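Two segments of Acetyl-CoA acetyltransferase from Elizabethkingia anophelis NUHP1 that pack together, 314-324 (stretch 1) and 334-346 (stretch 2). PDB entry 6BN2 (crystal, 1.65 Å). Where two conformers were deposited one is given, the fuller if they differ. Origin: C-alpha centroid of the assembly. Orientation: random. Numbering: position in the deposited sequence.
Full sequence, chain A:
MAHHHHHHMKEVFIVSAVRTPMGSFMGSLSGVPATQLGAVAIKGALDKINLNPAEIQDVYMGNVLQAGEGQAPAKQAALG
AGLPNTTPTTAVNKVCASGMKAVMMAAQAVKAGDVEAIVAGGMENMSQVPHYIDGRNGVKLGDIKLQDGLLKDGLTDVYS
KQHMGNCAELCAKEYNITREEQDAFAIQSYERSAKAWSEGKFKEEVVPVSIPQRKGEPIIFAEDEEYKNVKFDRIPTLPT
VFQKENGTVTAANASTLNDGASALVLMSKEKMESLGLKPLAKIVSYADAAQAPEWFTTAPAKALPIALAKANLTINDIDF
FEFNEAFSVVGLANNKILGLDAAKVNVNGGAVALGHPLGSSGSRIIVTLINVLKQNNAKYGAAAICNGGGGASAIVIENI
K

Stretch 1, residues 314-324: TINDIDFFEFN
Stretch 2 (334-346) NNKILGLDAAKVN

After T314, stretch 1 forms a 3-10 segment at 315-317 and leads into a strand that ends at F323. Stretch 2 begins in the last part of a helix, 334-338, leaves it at G339, whose phi/psi is 72/31, a positive phi that favours glycine, and reaches a second 3-10 segment at 342-344. The strand and helix axes approach to 11.5 Å, with 134° between their N-to-C directions. The end of stretch 2 runs beside the strand and parallel to it. The nearest CA atoms are F320 and K344 (5.0 Å), F321 and V345 (4.7 Å), and E322 and N346 (5.0 Å). Together the stretches bury 685 Å².

F323, K344 and N346 account for much of this surface, with F321.

F323 is extended (phi/psi -111/122), with chi1 -81° and chi2 -86°. Its flat ring fits among aliphatic groups. F323 CZ lies 3.5 Å from CD1 of L338, and F323 CE2 lies 3.3 Å from CD1 of L340. V345 CG1 sits at the ring edge, 3.9 Å from F323 CD2. L338 and L340 both point toward stretch 1 and share the m,t rotamer. L340 also serves F321: its CD1 stands 4.0 Å from the F321 ring centroid, 8° off the normal, a CH-pi contact over one face. F321 has chi1 -58° and chi2 84°. I315 (chi1 -163°, chi2 127°) extends this apolar patch, with I315 CD1 3.7 Å from L340 CD2.

The backbones form a single beta bridge, F321 with V345. F321 N donates to K344 O at 2.9 Å, and N346 N donates to F321 O at 2.9 Å. V345 (phi/psi -117/127, chi1 t) places its CG2 4.0 Å from F321 CB.

N346 continues the pairing with its side chain. Its backbone is left-handed, phi/psi 51/53, a conformation asparagine tolerates better than most non-glycine residues, with chi1 -61° and chi2 -7°. The amide both accepts and donates, as a peptide group does: F323 N donates to N346 OD1 at 2.9 Å, and N346 ND2 donates to F323 O at 2.8 Å. Water 3 lies 2.8 Å from E322 OE2 and 3.0 Å from N346 OD1.

K344 has phi/psi -109/2 and rotamer m,t,p,t. Its long chain passes F321, with K344 CE 4.2 Å from F321 CE1, and carries the ammonium to the carbonyl of I318. There K344 NZ donates to I318 O at 3.2 Å. K344 NZ also donates to water 1 at 2.7 Å, and that water donates to I315 O and I318 O, each at 2.9 Å. Lysine suits the place: its chain passes the F321 ring, and its ammonium meets a carbonyl and a water.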

# COMPACT_ATOMS: atom_id res chain seq x y z
N THR A 314 -0.85 30.98 -5.33
CA THR A 314 -1.39 30.92 -6.67
C THR A 314 -0.39 30.27 -7.60
O THR A 314 0.79 30.09 -7.27
CB THR A 314 -1.73 32.31 -7.20
OG1 THR A 314 -0.51 33.05 -7.41
CG2 THR A 314 -2.62 33.07 -6.22
N ILE A 315 -0.86 29.94 -8.80
CA ILE A 315 0.03 29.30 -9.76
C ILE A 315 1.20 30.21 -10.12
O ILE A 315 2.31 29.73 -10.38
CB ILE A 315 -0.78 28.85 -11.00
CG1 ILE A 315 0.01 27.82 -11.80
CG2 ILE A 315 -1.19 30.03 -11.85
CD1 ILE A 315 -0.74 26.55 -12.07
N ASN A 316 1.00 31.54 -10.07
CA ASN A 316 2.08 32.49 -10.33
C ASN A 316 3.16 32.47 -9.25
O ASN A 316 4.26 32.98 -9.50
CB ASN A 316 1.52 33.91 -10.45
CG ASN A 316 1.18 34.27 -11.88
OD1 ASN A 316 1.18 33.41 -12.77
ND2 ASN A 316 0.89 35.55 -12.11
N ASP A 317 2.87 31.94 -8.07
CA ASP A 317 3.87 31.86 -7.01
C ASP A 317 4.85 30.71 -7.19
O ASP A 317 5.86 30.67 -6.48
CB ASP A 317 3.17 31.73 -5.65
CG ASP A 317 2.41 32.99 -5.27
OD1 ASP A 317 3.02 34.09 -5.25
OD2 ASP A 317 1.19 32.92 -5.01
N ILE A 318 4.57 29.79 -8.09
CA ILE A 318 5.42 28.61 -8.27
C ILE A 318 6.51 28.92 -9.28
O ILE A 318 6.23 29.38 -10.39
CB ILE A 318 4.60 27.40 -8.72
CG1 ILE A 318 3.44 27.11 -7.76
CG2 ILE A 318 5.53 26.20 -8.88
CD1 ILE A 318 3.88 26.83 -6.31
N ASP A 319 7.77 28.69 -8.89
CA ASP A 319 8.89 28.99 -9.77
C ASP A 319 9.16 27.86 -10.76
O ASP A 319 9.48 28.11 -11.93
CB ASP A 319 10.14 29.27 -8.95
CG ASP A 319 10.05 30.56 -8.15
OD1 ASP A 319 9.44 31.53 -8.65
OD2 ASP A 319 10.59 30.63 -7.02
N PHE A 320 9.07 26.61 -10.30
CA PHE A 320 9.37 25.45 -11.14
C PHE A 320 8.41 24.33 -10.83
O PHE A 320 7.95 24.18 -9.69
CB PHE A 320 10.82 24.98 -10.96
CG PHE A 320 11.80 25.93 -11.55
CD1 PHE A 320 12.36 26.95 -10.78
CD2 PHE A 320 12.11 25.85 -12.90
CE1 PHE A 320 13.23 27.88 -11.36
CE2 PHE A 320 13.00 26.77 -13.48
CZ PHE A 320 13.56 27.78 -12.72
N PHE A 321 8.13 23.52 -11.86
CA PHE A 321 7.17 22.42 -11.78
C PHE A 321 7.83 21.13 -12.23
O PHE A 321 8.65 21.13 -13.16
CB PHE A 321 5.96 22.64 -12.69
CG PHE A 321 5.19 23.90 -12.41
CD1 PHE A 321 5.61 25.11 -12.96
CD2 PHE A 321 4.04 23.87 -11.64
CE1 PHE A 321 4.89 26.28 -12.72
CE2 PHE A 321 3.31 25.04 -11.39
CZ PHE A 321 3.74 26.24 -11.94
N GLU A 322 7.42 20.02 -11.61
CA GLU A 322 7.75 18.68 -12.12
C GLU A 322 6.43 17.96 -12.32
O GLU A 322 5.75 17.64 -11.34
CB GLU A 322 8.64 17.90 -11.16
CG GLU A 322 10.07 18.35 -11.14
CD GLU A 322 10.86 17.84 -12.33
OE1 GLU A 322 11.70 18.60 -12.85
OE2 GLU A 322 10.65 16.68 -12.75
N PHE A 323 6.04 17.74 -13.58
CA PHE A 323 4.87 16.95 -13.94
C PHE A 323 5.36 15.66 -14.58
O PHE A 323 6.04 15.72 -15.61
CB PHE A 323 3.97 17.70 -14.93
CG PHE A 323 3.06 18.70 -14.31
CD1 PHE A 323 1.82 18.31 -13.81
CD2 PHE A 323 3.40 20.04 -14.28
CE1 PHE A 323 0.95 19.25 -13.26
CE2 PHE A 323 2.54 20.97 -13.73
CZ PHE A 323 1.32 20.58 -13.22
N ASN A 324 4.99 14.51 -14.02
CA ASN A 324 5.54 13.29 -14.57
C ASN A 324 5.07 13.08 -16.01
O ASN A 324 3.90 13.27 -16.33
CB ASN A 324 5.18 12.07 -13.74
CG ASN A 324 6.06 10.87 -14.09
OD1 ASN A 324 7.29 10.95 -14.02
ND2 ASN A 324 5.44 9.77 -14.48
N ASN A 334 -1.41 18.91 -19.63
CA ASN A 334 -1.47 19.62 -18.35
C ASN A 334 -0.84 21.00 -18.45
O ASN A 334 -1.33 21.95 -17.83
CB ASN A 334 -0.84 18.78 -17.24
CG ASN A 334 -1.73 17.60 -16.85
OD1 ASN A 334 -2.80 17.78 -16.27
ND2 ASN A 334 -1.31 16.39 -17.21
N ASN A 335 0.24 21.16 -19.23
CA ASN A 335 0.79 22.51 -19.44
C ASN A 335 -0.25 23.41 -20.09
O ASN A 335 -0.40 24.58 -19.70
CB ASN A 335 2.05 22.47 -20.32
CG ASN A 335 3.28 21.99 -19.58
OD1 ASN A 335 3.23 21.69 -18.39
ND2 ASN A 335 4.41 21.91 -20.30
N LYS A 336 -0.96 22.89 -21.09
CA LYS A 336 -1.93 23.67 -21.84
C LYS A 336 -3.11 24.08 -20.97
O LYS A 336 -3.58 25.22 -21.02
CB LYS A 336 -2.40 22.83 -23.03
CG LYS A 336 -2.77 23.56 -24.28
CD LYS A 336 -3.16 22.53 -25.34
CE LYS A 336 -3.62 23.20 -26.62
NZ LYS A 336 -3.89 22.20 -27.69
N ILE A 337 -3.61 23.13 -20.16
CA ILE A 337 -4.78 23.39 -19.32
C ILE A 337 -4.46 24.42 -18.26
O ILE A 337 -5.27 25.32 -18.00
CB ILE A 337 -5.25 22.07 -18.69
CG1 ILE A 337 -5.83 21.15 -19.77
CG2 ILE A 337 -6.27 22.33 -17.57
CD1 ILE A 337 -6.02 19.71 -19.26
N LEU A 338 -3.29 24.31 -17.64
CA LEU A 338 -2.88 25.22 -16.57
C LEU A 338 -2.21 26.47 -17.10
O LEU A 338 -1.96 27.39 -16.31
CB LEU A 338 -1.93 24.50 -15.60
CG LEU A 338 -2.54 23.34 -14.82
CD1 LEU A 338 -1.44 22.54 -14.12
CD2 LEU A 338 -3.56 23.88 -13.83
N GLY A 339 -1.90 26.54 -18.39
CA GLY A 339 -1.27 27.72 -18.94
C GLY A 339 0.17 27.87 -18.52
O GLY A 339 0.66 29.00 -18.40
N LEU A 340 0.87 26.77 -18.30
CA LEU A 340 2.22 26.84 -17.77
C LEU A 340 3.23 27.14 -18.86
O LEU A 340 3.11 26.70 -20.00
CB LEU A 340 2.61 25.53 -17.09
CG LEU A 340 1.67 25.07 -15.96
CD1 LEU A 340 2.25 23.84 -15.33
CD2 LEU A 340 1.49 26.17 -14.94
N ASP A 341 4.25 27.90 -18.48
CA ASP A 341 5.41 28.13 -19.32
C ASP A 341 6.27 26.87 -19.37
O ASP A 341 6.79 26.44 -18.34
CB ASP A 341 6.21 29.29 -18.73
CG ASP A 341 7.42 29.66 -19.55
OD1 ASP A 341 8.01 30.72 -19.25
OD2 ASP A 341 7.78 28.93 -20.51
N ALA A 342 6.43 26.28 -20.56
CA ALA A 342 7.19 25.04 -20.66
C ALA A 342 8.64 25.20 -20.21
O ALA A 342 9.28 24.21 -19.84
CB ALA A 342 7.13 24.51 -22.09
N ALA A 343 9.17 26.43 -20.20
CA ALA A 343 10.53 26.66 -19.73
C ALA A 343 10.67 26.50 -18.22
O ALA A 343 11.80 26.51 -17.72
CB ALA A 343 10.99 28.07 -20.11
N LYS A 344 9.56 26.37 -17.50
CA LYS A 344 9.55 26.19 -16.05
C LYS A 344 9.14 24.79 -15.63
O LYS A 344 9.09 24.51 -14.42
CB LYS A 344 8.62 27.22 -15.40
CG LYS A 344 9.06 28.67 -15.64
CD LYS A 344 7.97 29.67 -15.26
CE LYS A 344 7.42 29.42 -13.86
NZ LYS A 344 6.71 30.63 -13.33
N VAL A 345 8.87 23.89 -16.58
CA VAL A 345 8.34 22.56 -16.30
C VAL A 345 9.36 21.52 -16.76
O VAL A 345 9.78 21.54 -17.92
CB VAL A 345 6.98 22.33 -16.99
CG1 VAL A 345 6.41 20.96 -16.59
CG2 VAL A 345 5.98 23.45 -16.65
N ASN A 346 9.72 20.60 -15.85
CA ASN A 346 10.63 19.48 -16.14
C ASN A 346 11.91 19.97 -16.79
O ASN A 346 12.31 19.50 -17.86
CB ASN A 346 9.96 18.42 -17.02
CG ASN A 346 8.73 17.81 -16.38
OD1 ASN A 346 8.44 18.06 -15.22
ND2 ASN A 346 8.01 16.99 -17.14
O HOH W 1 4.23 29.78 -12.50
O HOH W 2 9.09 32.25 -11.36
O HOH W 3 8.54 15.37 -13.94